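PDB 5SV6: extracellular solute-binding protein, family 3 from Methylophaga aminisulfidivorans MP, which is of unknown function but has a periplasmic binding protein-like architecture and is probably connected with the methanol dehydrogenase system. Local coordinates for residues S120-K125 with E252-V257; N68-I73 with K280-D285; K153-P158 with D210-W215. One frame throughout, in Å; residues are numbered along the deposited sequence.

Contact 1: residues S120-K125 with E252-V257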
ATOM      1  N   SER A 120      -3.954 -14.959  -6.390  1.00  7.26           N
ATOM      2  CA  SER A 120      -2.959 -15.526  -7.280  1.00  8.19           C
ATOM      3  C   SER A 120      -1.700 -15.850  -6.487  1.00 10.47           C
ATOM      4  O   SER A 120      -1.575 -15.466  -5.313  1.00  8.32           O
ATOM      5  CB  SER A 120      -2.608 -14.493  -8.351  1.00  8.90           C
ATOM      6  OG  SER A 120      -1.833 -13.449  -7.778  1.00  8.47           O
ATOM      7  N   ASP A 121      -0.761 -16.541  -7.126  1.00 10.70           N
ATOM      8  CA  ASP A 121       0.611 -16.561  -6.632  1.00  9.53           C
ATOM      9  C   ASP A 121       1.015 -15.107  -6.396  1.00 11.18           C
ATOM     10  O   ASP A 121       0.697 -14.226  -7.209  1.00  9.77           O
ATOM     11  CB  ASP A 121       1.571 -17.183  -7.664  1.00 12.22           C
ATOM     12  CG  ASP A 121       1.225 -18.622  -8.007  1.00 14.30           C
ATOM     13  OD1 ASP A 121       0.674 -19.328  -7.143  1.00 14.82           O
ATOM     14  OD2 ASP A 121       1.491 -19.051  -9.156  1.00 15.74           O
ATOM     15  N   PRO A 122       1.696 -14.835  -5.273  1.00 12.19           N
ATOM     16  CA  PRO A 122       2.143 -13.460  -4.999  1.00 11.57           C
ATOM     17  C   PRO A 122       3.068 -12.964  -6.110  1.00 13.65           C
ATOM     18  O   PRO A 122       3.923 -13.732  -6.554  1.00 12.74           O
ATOM     19  CB  PRO A 122       2.935 -13.590  -3.696  1.00 12.47           C
ATOM     20  CG  PRO A 122       2.512 -14.892  -3.093  1.00 14.84           C
ATOM     21  CD  PRO A 122       2.127 -15.791  -4.240  1.00 12.00           C
ATOM     22  N   TYR A 123       2.898 -11.727  -6.571  1.00  9.06           N
ATOM     23  CA  TYR A 123       3.793 -11.218  -7.608  1.00 10.70           C
ATOM     24  C   TYR A 123       4.816 -10.227  -7.057  1.00 10.84           C
ATOM     25  O   TYR A 123       5.736  -9.823  -7.762  1.00 10.65           O
ATOM     26  CB  TYR A 123       3.029 -10.673  -8.833  1.00 10.37           C
ATOM     27  CG  TYR A 123       2.105  -9.494  -8.563  1.00 10.69           C
ATOM     28  CD1 TYR A 123       0.780  -9.687  -8.175  1.00 10.19           C
ATOM     29  CD2 TYR A 123       2.549  -8.197  -8.742  1.00  9.63           C
ATOM     30  CE1 TYR A 123      -0.064  -8.604  -7.939  1.00  9.33           C
ATOM     31  CE2 TYR A 123       1.723  -7.117  -8.525  1.00  9.54           C
ATOM     32  CZ  TYR A 123       0.422  -7.318  -8.120  1.00 11.13           C
ATOM     33  OH  TYR A 123      -0.381  -6.220  -7.904  1.00 11.52           O
ATOM     34  N   TYR A 124       4.644  -9.839  -5.793  1.00  9.58           N
ATOM     35  CA  TYR A 124       5.734  -9.214  -5.030  1.00 11.77           C
ATOM     36  C   TYR A 124       5.487  -9.232  -3.537  1.00  9.96           C
ATOM     37  O   TYR A 124       4.399  -9.544  -3.077  1.00  9.28           O
ATOM     38  CB  TYR A 124       6.043  -7.777  -5.487  1.00  9.32           C
ATOM     39  CG  TYR A 124       4.969  -6.719  -5.229  1.00 10.45           C
ATOM     40  CD1 TYR A 124       5.189  -5.677  -4.330  1.00 11.09           C
ATOM     41  CD2 TYR A 124       3.766  -6.737  -5.919  1.00  9.14           C
ATOM     42  CE1 TYR A 124       4.221  -4.700  -4.106  1.00  9.54           C
ATOM     43  CE2 TYR A 124       2.798  -5.764  -5.714  1.00  8.70           C
ATOM     44  CZ  TYR A 124       3.031  -4.746  -4.808  1.00 11.45           C
ATOM     45  OH  TYR A 124       2.066  -3.775  -4.616  1.00 11.17           O
ATOM     46  N   LYS A 125       6.513  -8.856  -2.792  1.00 10.06           N
ATOM     47  CA  LYS A 125       6.397  -8.700  -1.353  1.00 10.44           C
ATOM     48  C   LYS A 125       7.050  -7.371  -0.977  1.00 10.45           C
ATOM     49  O   LYS A 125       8.137  -7.032  -1.462  1.00 10.77           O
ATOM     50  CB  LYS A 125       7.087  -9.877  -0.651  1.00 10.51           C
ATOM     51  CG  LYS A 125       6.944  -9.921   0.887  1.00  9.89           C
ATOM     52  CD  LYS A 125       7.738 -11.117   1.437  1.00 12.38           C
ATOM     53  CE  LYS A 125       7.647 -11.213   2.953  1.00 13.39           C
ATOM     54  NZ  LYS A 125       8.310 -12.443   3.454  1.00 14.45           N
ATOM     55  N   GLU A 252       2.956 -10.261   1.336  1.00  9.67           N
ATOM     56  CA  GLU A 252       2.933 -10.700  -0.054  1.00 11.12           C
ATOM     57  C   GLU A 252       1.677 -10.147  -0.722  1.00  9.53           C
ATOM     58  O   GLU A 252       0.595 -10.151  -0.128  1.00  8.96           O
ATOM     59  CB  GLU A 252       2.957 -12.230  -0.153  1.00 11.57           C
ATOM     60  CG  GLU A 252       4.289 -12.851   0.263  1.00 14.12           C
ATOM     61  CD  GLU A 252       4.260 -14.370   0.218  1.00 21.93           C
ATOM     62  OE1 GLU A 252       3.155 -14.955   0.207  1.00 22.74           O
ATOM     63  OE2 GLU A 252       5.342 -14.980   0.167  1.00 26.45           O
ATOM     64  N   GLN A 253       1.820  -9.673  -1.953  1.00  7.11           N
ATOM     65  CA  GLN A 253       0.682  -9.112  -2.681  1.00  9.07           C
ATOM     66  C   GLN A 253       0.269  -9.982  -3.871  1.00  8.82           C
ATOM     67  O   GLN A 253       1.119 -10.476  -4.608  1.00  8.48           O
ATOM     68  CB  GLN A 253       1.009  -7.694  -3.151  1.00  8.91           C
ATOM     69  CG  GLN A 253       1.356  -6.751  -2.001  1.00  9.37           C
ATOM     70  CD  GLN A 253       0.178  -6.525  -1.078  1.00 11.48           C
ATOM     71  OE1 GLN A 253      -0.824  -5.935  -1.478  1.00 10.01           O
ATOM     72  NE2 GLN A 253       0.279  -7.023   0.156  1.00 10.19           N
ATOM     73  N   SER A 254      -1.038 -10.136  -4.068  1.00  7.03           N
ATOM     74  CA  SER A 254      -1.575 -10.990  -5.130  1.00  7.28           C
ATOM     75  C   SER A 254      -2.688 -10.310  -5.913  1.00  8.53           C
ATOM     76  O   SER A 254      -3.297  -9.354  -5.438  1.00  7.75           O
ATOM     77  CB  SER A 254      -2.157 -12.275  -4.537  1.00  8.18           C
ATOM     78  OG  SER A 254      -1.181 -13.046  -3.858  1.00 10.10           O
ATOM     79  N   ILE A 255      -2.957 -10.820  -7.110  1.00  8.45           N
ATOM     80  CA  ILE A 255      -4.176 -10.471  -7.847  1.00  7.89           C
ATOM     81  C   ILE A 255      -5.335 -11.186  -7.169  1.00  8.56           C
ATOM     82  O   ILE A 255      -5.154 -12.307  -6.699  1.00  9.06           O
ATOM     83  CB  ILE A 255      -4.104 -10.992  -9.304  1.00  7.15           C
ATOM     84  CG1 ILE A 255      -2.851 -10.483 -10.027  1.00  9.23           C
ATOM     85  CG2 ILE A 255      -5.361 -10.634 -10.068  1.00  8.70           C
ATOM     86  CD1 ILE A 255      -2.789  -8.990 -10.198  1.00  8.63           C
ATOM     87  N   ALA A 256      -6.519 -10.569  -7.127  1.00  6.63           N
ATOM     88  CA  ALA A 256      -7.697 -11.232  -6.564  1.00  7.97           C
ATOM     89  C   ALA A 256      -8.788 -11.403  -7.607  1.00  8.40           C
ATOM     90  O   ALA A 256      -9.024 -10.507  -8.427  1.00  7.37           O
ATOM     91  CB  ALA A 256      -8.244 -10.445  -5.372  1.00  8.27           C
ATOM     92  N   VAL A 257      -9.450 -12.559  -7.574  1.00  7.69           N
ATOM     93  CA  VAL A 257     -10.678 -12.778  -8.342  1.00  6.76           C
ATOM     94  C   VAL A 257     -11.697 -13.401  -7.385  1.00  7.67           C
ATOM     95  O   VAL A 257     -11.333 -13.810  -6.288  1.00  7.74           O
ATOM     96  CB  VAL A 257     -10.441 -13.735  -9.537  1.00  9.32           C
ATOM     97  CG1 VAL A 257      -9.287 -13.242 -10.405  1.00  7.65           C
ATOM     98  CG2 VAL A 257     -10.146 -15.147  -9.045  1.00  9.95           C
TER

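Contact 2: residues N68-I73 with K280-D285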
ATOM      1  N   ASN A  68      -2.115   0.426 -12.721  1.00  8.16           N
ATOM      2  CA  ASN A  68      -2.712   0.578 -14.042  1.00  8.67           C
ATOM      3  C   ASN A  68      -1.763  -0.004 -15.093  1.00 10.41           C
ATOM      4  O   ASN A  68      -2.190  -0.670 -16.046  1.00  9.41           O
ATOM      5  CB  ASN A  68      -3.011   2.051 -14.363  1.00 10.19           C
ATOM      6  CG  ASN A  68      -3.953   2.697 -13.360  1.00  9.53           C
ATOM      7  OD1 ASN A  68      -3.797   3.870 -13.009  1.00 10.09           O
ATOM      8  ND2 ASN A  68      -4.933   1.937 -12.894  1.00  9.52           N
ATOM      9  N   GLN A  69      -0.470   0.264 -14.911  1.00 10.24           N
ATOM     10  CA  GLN A  69       0.567  -0.291 -15.769  1.00 12.54           C
ATOM     11  C   GLN A  69       0.589  -1.811 -15.672  1.00 10.64           C
ATOM     12  O   GLN A  69       0.716  -2.501 -16.680  1.00 10.54           O
ATOM     13  CB  GLN A  69       1.947   0.229 -15.359  1.00 12.11           C
ATOM     14  CG  GLN A  69       2.329   1.560 -15.940  1.00 18.66           C
ATOM     15  CD  GLN A  69       3.835   1.691 -16.055  1.00 23.99           C
ATOM     16  OE1 GLN A  69       4.477   2.353 -15.237  1.00 30.76           O
ATOM     17  NE2 GLN A  69       4.415   1.031 -17.058  1.00 19.59           N
ATOM     18  N   LEU A  70       0.491  -2.323 -14.452  1.00  9.64           N
ATOM     19  CA  LEU A  70       0.501  -3.763 -14.230  1.00  9.39           C
ATOM     20  C   LEU A  70      -0.691  -4.431 -14.896  1.00 10.16           C
ATOM     21  O   LEU A  70      -0.581  -5.550 -15.387  1.00  9.76           O
ATOM     22  CB  LEU A  70       0.498  -4.076 -12.733  1.00  9.23           C
ATOM     23  CG  LEU A  70       1.771  -3.660 -11.993  1.00  9.99           C
ATOM     24  CD1 LEU A  70       1.643  -3.924 -10.503  1.00  8.23           C
ATOM     25  CD2 LEU A  70       3.004  -4.371 -12.592  1.00 10.98           C
ATOM     26  N   ALA A  71      -1.828  -3.741 -14.900  1.00  8.31           N
ATOM     27  CA  ALA A  71      -3.049  -4.288 -15.486  1.00 10.93           C
ATOM     28  C   ALA A  71      -2.875  -4.456 -16.995  1.00 10.27           C
ATOM     29  O   ALA A  71      -3.330  -5.438 -17.585  1.00 10.85           O
ATOM     30  CB  ALA A  71      -4.235  -3.370 -15.185  1.00 10.89           C
ATOM     31  N   LYS A  72      -2.214  -3.483 -17.610  1.00 10.67           N
ATOM     32  CA  LYS A  72      -1.936  -3.526 -19.046  1.00 11.14           C
ATOM     33  C   LYS A  72      -1.023  -4.713 -19.388  1.00 13.69           C
ATOM     34  O   LYS A  72      -1.304  -5.484 -20.315  1.00 14.38           O
ATOM     35  CB  LYS A  72      -1.376  -2.164 -19.497  1.00 14.62           C
ATOM     36  CG  LYS A  72      -0.759  -2.049 -20.904  1.00 18.56           C
ATOM     37  CD  LYS A  72      -1.512  -2.781 -21.991  1.00 22.92           C
ATOM     38  CE  LYS A  72      -2.982  -2.428 -22.071  1.00 23.67           C
ATOM     39  NZ  LYS A  72      -3.742  -3.719 -22.179  1.00 21.45           N
ATOM     40  N   ILE A  73       0.049  -4.875 -18.625  1.00 11.30           N
ATOM     41  CA  ILE A  73       0.915  -6.037 -18.772  1.00 12.53           C
ATOM     42  C   ILE A  73       0.129  -7.343 -18.620  1.00 14.05           C
ATOM     43  O   ILE A  73       0.252  -8.251 -19.446  1.00 13.95           O
ATOM     44  CB  ILE A  73       2.068  -5.996 -17.752  1.00 11.01           C
ATOM     45  CG1 ILE A  73       2.999  -4.819 -18.067  1.00 13.01           C
ATOM     46  CG2 ILE A  73       2.831  -7.301 -17.753  1.00 11.94           C
ATOM     47  CD1 ILE A  73       4.078  -4.600 -17.028  1.00 11.64           C
ATOM     48  N   LYS A 280       8.089  -7.020 -12.441  1.00 10.97           N
ATOM     49  CA  LYS A 280       9.128  -6.562 -11.521  1.00 13.35           C
ATOM     50  C   LYS A 280       9.761  -5.234 -11.961  1.00 10.49           C
ATOM     51  O   LYS A 280      10.141  -4.415 -11.124  1.00 11.39           O
ATOM     52  CB  LYS A 280      10.209  -7.631 -11.337  1.00 13.99           C
ATOM     53  CG  LYS A 280       9.729  -8.914 -10.628  1.00 15.50           C
ATOM     54  CD  LYS A 280       9.172  -8.610  -9.237  1.00 15.48           C
ATOM     55  CE  LYS A 280       9.032  -9.860  -8.377  1.00 17.82           C
ATOM     56  NZ  LYS A 280       8.029 -10.839  -8.873  1.00 17.32           N
ATOM     57  N   ALA A 281       9.884  -5.023 -13.267  1.00 11.67           N
ATOM     58  CA  ALA A 281      10.477  -3.787 -13.778  1.00 11.38           C
ATOM     59  C   ALA A 281       9.634  -2.552 -13.456  1.00  9.30           C
ATOM     60  O   ALA A 281      10.163  -1.516 -13.075  1.00  9.78           O
ATOM     61  CB  ALA A 281      10.720  -3.885 -15.274  1.00 12.04           C
ATOM     62  N   VAL A 282       8.325  -2.673 -13.616  1.00 10.18           N
ATOM     63  CA  VAL A 282       7.410  -1.599 -13.247  1.00 11.22           C
ATOM     64  C   VAL A 282       7.546  -1.269 -11.765  1.00  9.65           C
ATOM     65  O   VAL A 282       7.649  -0.104 -11.382  1.00  9.04           O
ATOM     66  CB  VAL A 282       5.942  -1.986 -13.554  1.00 11.18           C
ATOM     67  CG1 VAL A 282       4.965  -1.024 -12.873  1.00 10.74           C
ATOM     68  CG2 VAL A 282       5.711  -2.015 -15.055  1.00 13.99           C
ATOM     69  N   LEU A 283       7.557  -2.305 -10.935  1.00  9.56           N
ATOM     70  CA  LEU A 283       7.598  -2.118  -9.495  1.00  9.65           C
ATOM     71  C   LEU A 283       8.900  -1.453  -9.065  1.00  9.50           C
ATOM     72  O   LEU A 283       8.915  -0.575  -8.219  1.00 10.52           O
ATOM     73  CB  LEU A 283       7.452  -3.466  -8.793  1.00 10.86           C
ATOM     74  CG  LEU A 283       6.121  -4.185  -8.973  1.00 10.07           C
ATOM     75  CD1 LEU A 283       6.224  -5.589  -8.430  1.00 10.01           C
ATOM     76  CD2 LEU A 283       5.019  -3.404  -8.279  1.00  9.99           C
ATOM     77  N   LYS A 284       9.994  -1.884  -9.670  1.00 10.19           N
ATOM     78  CA  LYS A 284      11.322  -1.367  -9.354  1.00 12.08           C
ATOM     79  C   LYS A 284      11.458   0.081  -9.832  1.00 11.90           C
ATOM     80  O   LYS A 284      12.002   0.932  -9.130  1.00 12.60           O
ATOM     81  CB  LYS A 284      12.357  -2.261 -10.041  1.00 14.22           C
ATOM     82  CG  LYS A 284      13.805  -2.047  -9.658  1.00 20.79           C
ATOM     83  CD  LYS A 284      14.598  -3.289 -10.070  1.00 23.27           C
ATOM     84  CE  LYS A 284      16.074  -3.173  -9.721  1.00 27.08           C
ATOM     85  NZ  LYS A 284      16.682  -1.976 -10.355  1.00 25.85           N
ATOM     86  N   ASP A 285      10.944   0.361 -11.024  1.00 11.26           N
ATOM     87  CA  ASP A 285      10.941   1.725 -11.547  1.00 11.72           C
ATOM     88  C   ASP A 285      10.164   2.672 -10.644  1.00 11.40           C
ATOM     89  O   ASP A 285      10.541   3.834 -10.463  1.00 10.99           O
ATOM     90  CB  ASP A 285      10.343   1.748 -12.945  1.00 12.76           C
ATOM     91  CG  ASP A 285      10.178   3.142 -13.478  1.00 14.59           C
ATOM     92  OD1 ASP A 285      11.185   3.706 -13.948  1.00 15.40           O
ATOM     93  OD2 ASP A 285       9.040   3.666 -13.430  1.00 14.55           O
TER

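Contact 3: residues K153-P158 with D210-W215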
ATOM      1  N   LYS A 153       5.694  13.245  16.944  1.00 13.15           N
ATOM      2  CA  LYS A 153       4.808  13.385  15.779  1.00 13.16           C
ATOM      3  C   LYS A 153       5.092  12.317  14.732  1.00 11.47           C
ATOM      4  O   LYS A 153       6.121  12.364  14.064  1.00 10.34           O
ATOM      5  CB  LYS A 153       4.987  14.768  15.142  1.00 14.78           C
ATOM      6  CG  LYS A 153       4.643  15.946  16.059  1.00 17.84           C
ATOM      7  CD  LYS A 153       3.157  16.215  16.045  1.00 21.91           C
ATOM      8  CE  LYS A 153       2.771  17.353  16.994  1.00 26.79           C
ATOM      9  NZ  LYS A 153       2.931  18.696  16.362  1.00 25.65           N
ATOM     10  N   PHE A 154       4.157  11.383  14.571  1.00 10.94           N
ATOM     11  CA  PHE A 154       4.338  10.226  13.704  1.00 10.37           C
ATOM     12  C   PHE A 154       3.290  10.228  12.586  1.00 11.06           C
ATOM     13  O   PHE A 154       2.097  10.118  12.846  1.00 11.17           O
ATOM     14  CB  PHE A 154       4.212   8.934  14.521  1.00 11.05           C
ATOM     15  CG  PHE A 154       5.220   8.815  15.643  1.00 10.25           C
ATOM     16  CD1 PHE A 154       5.025   9.481  16.845  1.00 12.75           C
ATOM     17  CD2 PHE A 154       6.342   8.008  15.506  1.00 11.84           C
ATOM     18  CE1 PHE A 154       5.948   9.377  17.877  1.00 11.59           C
ATOM     19  CE2 PHE A 154       7.273   7.890  16.541  1.00 10.97           C
ATOM     20  CZ  PHE A 154       7.066   8.574  17.726  1.00 13.61           C
ATOM     21  N   ALA A 155       3.727  10.343  11.337  1.00 10.75           N
ATOM     22  CA  ALA A 155       2.764  10.290  10.242  1.00 11.18           C
ATOM     23  C   ALA A 155       2.454   8.827   9.906  1.00 11.42           C
ATOM     24  O   ALA A 155       3.284   8.139   9.304  1.00 10.34           O
ATOM     25  CB  ALA A 155       3.303  11.028   9.032  1.00 10.41           C
ATOM     26  N   ILE A 156       1.280   8.348  10.325  1.00  9.65           N
ATOM     27  CA  ILE A 156       0.864   6.968  10.069  1.00 11.11           C
ATOM     28  C   ILE A 156      -0.592   6.845   9.611  1.00 13.88           C
ATOM     29  O   ILE A 156      -1.379   7.789   9.723  1.00 14.01           O
ATOM     30  CB  ILE A 156       1.046   6.063  11.308  1.00 10.67           C
ATOM     31  CG1 ILE A 156       0.070   6.479  12.417  1.00 13.30           C
ATOM     32  CG2 ILE A 156       2.507   6.088  11.792  1.00  9.29           C
ATOM     33  CD1 ILE A 156      -0.183   5.397  13.441  1.00 14.91           C
ATOM     34  N   VAL A 157      -0.938   5.665   9.107  1.00 13.83           N
ATOM     35  CA  VAL A 157      -2.307   5.369   8.707  1.00 16.05           C
ATOM     36  C   VAL A 157      -2.999   4.527   9.778  1.00 15.20           C
ATOM     37  O   VAL A 157      -2.522   3.449  10.139  1.00 15.97           O
ATOM     38  CB  VAL A 157      -2.340   4.620   7.355  1.00 16.69           C
ATOM     39  CG1 VAL A 157      -3.778   4.304   6.941  1.00 19.50           C
ATOM     40  CG2 VAL A 157      -1.639   5.433   6.277  1.00 13.23           C
ATOM     41  N   PRO A 158      -4.131   5.019  10.298  1.00 19.05           N
ATOM     42  CA  PRO A 158      -4.869   4.287  11.336  1.00 18.58           C
ATOM     43  C   PRO A 158      -5.345   2.931  10.823  1.00 16.19           C
ATOM     44  O   PRO A 158      -5.682   2.808   9.650  1.00 15.52           O
ATOM     45  CB  PRO A 158      -6.063   5.201  11.627  1.00 17.77           C
ATOM     46  CG  PRO A 158      -5.606   6.567  11.198  1.00 18.37           C
ATOM     47  CD  PRO A 158      -4.736   6.330  10.000  1.00 15.61           C
ATOM     48  N   ASP A 210       7.977  14.081  12.845  1.00 11.04           N
ATOM     49  CA  ASP A 210       9.322  13.591  13.134  1.00 11.50           C
ATOM     50  C   ASP A 210       9.673  12.443  12.200  1.00 11.03           C
ATOM     51  O   ASP A 210      10.839  12.247  11.837  1.00 10.79           O
ATOM     52  CB  ASP A 210       9.397  13.100  14.580  1.00 13.41           C
ATOM     53  CG  ASP A 210       9.232  14.217  15.573  1.00 15.09           C
ATOM     54  OD1 ASP A 210       9.948  15.225  15.426  1.00 18.45           O
ATOM     55  OD2 ASP A 210       8.389  14.090  16.484  1.00 14.85           O
ATOM     56  N   ILE A 211       8.653  11.680  11.811  1.00 11.02           N
ATOM     57  CA  ILE A 211       8.870  10.444  11.058  1.00 10.50           C
ATOM     58  C   ILE A 211       7.546   9.924  10.521  1.00  8.73           C
ATOM     59  O   ILE A 211       6.488  10.249  11.049  1.00  8.36           O
ATOM     60  CB  ILE A 211       9.512   9.365  11.965  1.00  9.75           C
ATOM     61  CG1 ILE A 211      10.103   8.216  11.140  1.00  9.76           C
ATOM     62  CG2 ILE A 211       8.503   8.861  13.001  1.00 10.97           C
ATOM     63  CD1 ILE A 211      10.938   7.239  11.963  1.00 10.05           C
ATOM     64  N   ALA A 212       7.606   9.138   9.450  1.00  8.49           N
ATOM     65  CA  ALA A 212       6.420   8.457   8.959  1.00  7.86           C
ATOM     66  C   ALA A 212       6.687   6.971   8.988  1.00  8.91           C
ATOM     67  O   ALA A 212       7.840   6.532   8.944  1.00  7.31           O
ATOM     68  CB  ALA A 212       6.071   8.906   7.532  1.00  7.58           C
ATOM     69  N   HIS A 213       5.618   6.193   9.092  1.00  8.60           N
ATOM     70  CA  HIS A 213       5.726   4.749   8.945  1.00  8.36           C
ATOM     71  C   HIS A 213       4.581   4.372   8.027  1.00  9.37           C
ATOM     72  O   HIS A 213       3.412   4.455   8.415  1.00  8.92           O
ATOM     73  CB  HIS A 213       5.638   4.045  10.301  1.00  7.77           C
ATOM     74  CG  HIS A 213       5.934   2.579  10.243  1.00  9.05           C
ATOM     75  ND1 HIS A 213       4.950   1.617  10.299  1.00  9.76           N
ATOM     76  CD2 HIS A 213       7.107   1.910  10.139  1.00  9.74           C
ATOM     77  CE1 HIS A 213       5.502   0.418  10.244  1.00 10.25           C
ATOM     78  NE2 HIS A 213       6.811   0.567  10.136  1.00  9.96           N
ATOM     79  N   ILE A 214       4.931   3.998   6.798  1.00  8.76           N
ATOM     80  CA  ILE A 214       3.982   3.931   5.686  1.00 10.76           C
ATOM     81  C   ILE A 214       4.251   2.673   4.888  1.00  8.86           C
ATOM     82  O   ILE A 214       5.402   2.272   4.741  1.00  8.22           O
ATOM     83  CB  ILE A 214       4.189   5.127   4.697  1.00  9.79           C
ATOM     84  CG1 ILE A 214       4.176   6.461   5.430  1.00 13.95           C
ATOM     85  CG2 ILE A 214       3.136   5.140   3.584  1.00 12.77           C
ATOM     86  CD1 ILE A 214       2.886   6.680   6.179  1.00 13.01           C
ATOM     87  N   TRP A 215       3.193   2.060   4.361  1.00  9.09           N
ATOM     88  CA  TRP A 215       3.324   0.951   3.418  1.00  9.54           C
ATOM     89  C   TRP A 215       4.173   1.426   2.234  1.00  9.13           C
ATOM     90  O   TRP A 215       3.811   2.372   1.544  1.00 10.22           O
ATOM     91  CB  TRP A 215       1.925   0.502   2.955  1.00 10.23           C
ATOM     92  CG  TRP A 215       1.868  -0.549   1.881  1.00 10.31           C
ATOM     93  CD1 TRP A 215       1.279  -0.430   0.650  1.00 10.73           C
ATOM     94  CD2 TRP A 215       2.364  -1.893   1.956  1.00 11.11           C
ATOM     95  NE1 TRP A 215       1.383  -1.611  -0.043  1.00 10.72           N
ATOM     96  CE2 TRP A 215       2.056  -2.522   0.729  1.00 10.53           C
ATOM     97  CE3 TRP A 215       3.045  -2.622   2.933  1.00  9.41           C
ATOM     98  CZ2 TRP A 215       2.419  -3.839   0.452  1.00 10.01           C
ATOM     99  CZ3 TRP A 215       3.396  -3.932   2.659  1.00  9.92           C
ATOM    100  CH2 TRP A 215       3.082  -4.529   1.430  1.00 10.11           C
TER
HETATM  101  O   HOH W   1       0.884   3.646   8.210  1.00 13.24           O

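Contact 1: residues S120-K125 with E252-V257
One face of the Y124 ring takes the CB of Q253, which stands 4.0 Å from the ring centroid in a CH-pi contact, offset toward the rim, while the CZ of Y123 lies in plane at the edge of the same ring. The Y123 ring is met at its own edge by the backbone N of I255, and its CE1 touches I255 CD1 at 3.6 Å, the two side chains running at about a right angle. These contacts belong to an antiparallel pairing of strands 118-133 and 247-257 in the mixed sheet of this periplasmic binding protein-like fold. The clear bridge is K125 with E252, a non-hydrogen-bonded pair; there the two chains touch through their CG atoms, while K125 NZ turns to a salt bridge with E237. The amide of Q253 leads away from the Y124 ring, its NE2 bonding D111. Y123 N donates to Q253 O, and Q253 N to Y124 O. With chi1 of S120 at 72°, its OG lies between its backbone N and carbonyl carbon, where it accepts the N-H of I255 and donates to the carbonyl of D121. The backbone N and O of S120 are both held: its N reaches the O of I255 at 2.9 Å, and S254 OG donates to S120 O at 2.9 Å from above the carbonyl plane, 38° out of it.

Contact 2: residues N68-I73 with K280-D285
V282 projects toward helix 66-77 and meets L70 and I73 there, its two methyls dividing the work. CG2 approaches I73 CD1 at 3.6 Å, the closest side-chain approach of this contact, and the two side chains lie alongside and point opposite ways. CG1 lies 3.9 Å from L70 CD2, and CB is equally near that methyl. The valine torsion, with CG1 anti to the backbone N (chi1 166°), directs one methyl to each neighbour. L70 uses its other branch on the inner side: CD1 comes to L283 CD2 at 4.1 Å, the two leucines running at about a right angle. Both leucines are buried, and they continue inward onto strand 118-133, L70 against Y123 and L283 against Y124. I279 of helix 276-286 adds to the same apolar patch by touching L70 and I73.

The helices run antiparallel, with segment axes 168° apart and 10.1 Å apart at closest approach, so this is a pairing in which side chains rather than backbones meet. The outer side is looser. Q69, which is exposed, lays its chain obliquely past V282, and its NE2 comes no nearer than 3.9 Å to V282 CG2, a van der Waals touch with no polar bond. Together the two segments bury 221 Å².

Since methyl groups do nearly all the touching and none of the polar groups bonds across, these two segments meet by apolar packing. The fit probably depends on the shape of V282 between L70 and I73, and because L70 and L283 also touch Y123 and Y124, the packing continues from the helix pair onto strand 118-133.

Contact 3: residues K153-P158 with D210-W215
D210 reaches K153 at the start of the strand pair of a beta-alpha-beta crossover, in which strands 154-156 and 211-215, joined through helices, lie parallel in the mixed sheet of the binding-protein fold. Its CB lies 3.4 Å from K153 O; its CG stands 3.9 Å from both K153 N and K153 O; and OD2 takes the N-H of K153 at 2.9 Å in a nearly straight bond (167°), met on the anti side of the carboxylate with the donor 26° out of its plane. OD2 also accepts from the backbone N of S152, while the N of D210 donates to K153 O. An alanine here removes OD2 and would probably leave the N-H groups of K153 and S152 without that acceptor. Beyond this end A155 N donates to I211 O and A155 O receives H213 N. On one face of the sheet F154 CD2 packs on I211 CG2 at 3.4 Å; on the other the methyls of A155 and A212 meet, against helix 197-206. A water links V157 N to H213 O. The ring of H213 turns away to S162 and S235. The side-chain carboxylate and the water thus add polar links beside the backbone bonds.

Contacts 1 and 2 are neighbours, their centres about 13 Å apart, and touch directly: Y123 O lies 2.7 Å from K280 NZ, a probable hydrogen bond. The helix pair of contact 2 thus backs the strand pair of contact 1. Contact 3 lies across the chain's centre; its centre is about 25 Å from that of contact 1 and about 26 Å from that of contact 2. Yet strand 118-133 pairs with both 247-257 and 211-215, and Q253 CD meets W215 CZ2 at 3.8 Å. Along the chain they are nested, contact 3 within the loop closed by contact 1, and that within the loop closed by contact 2, consistent with the two-lobed, strand-exchanging topology of periplasmic binding proteins.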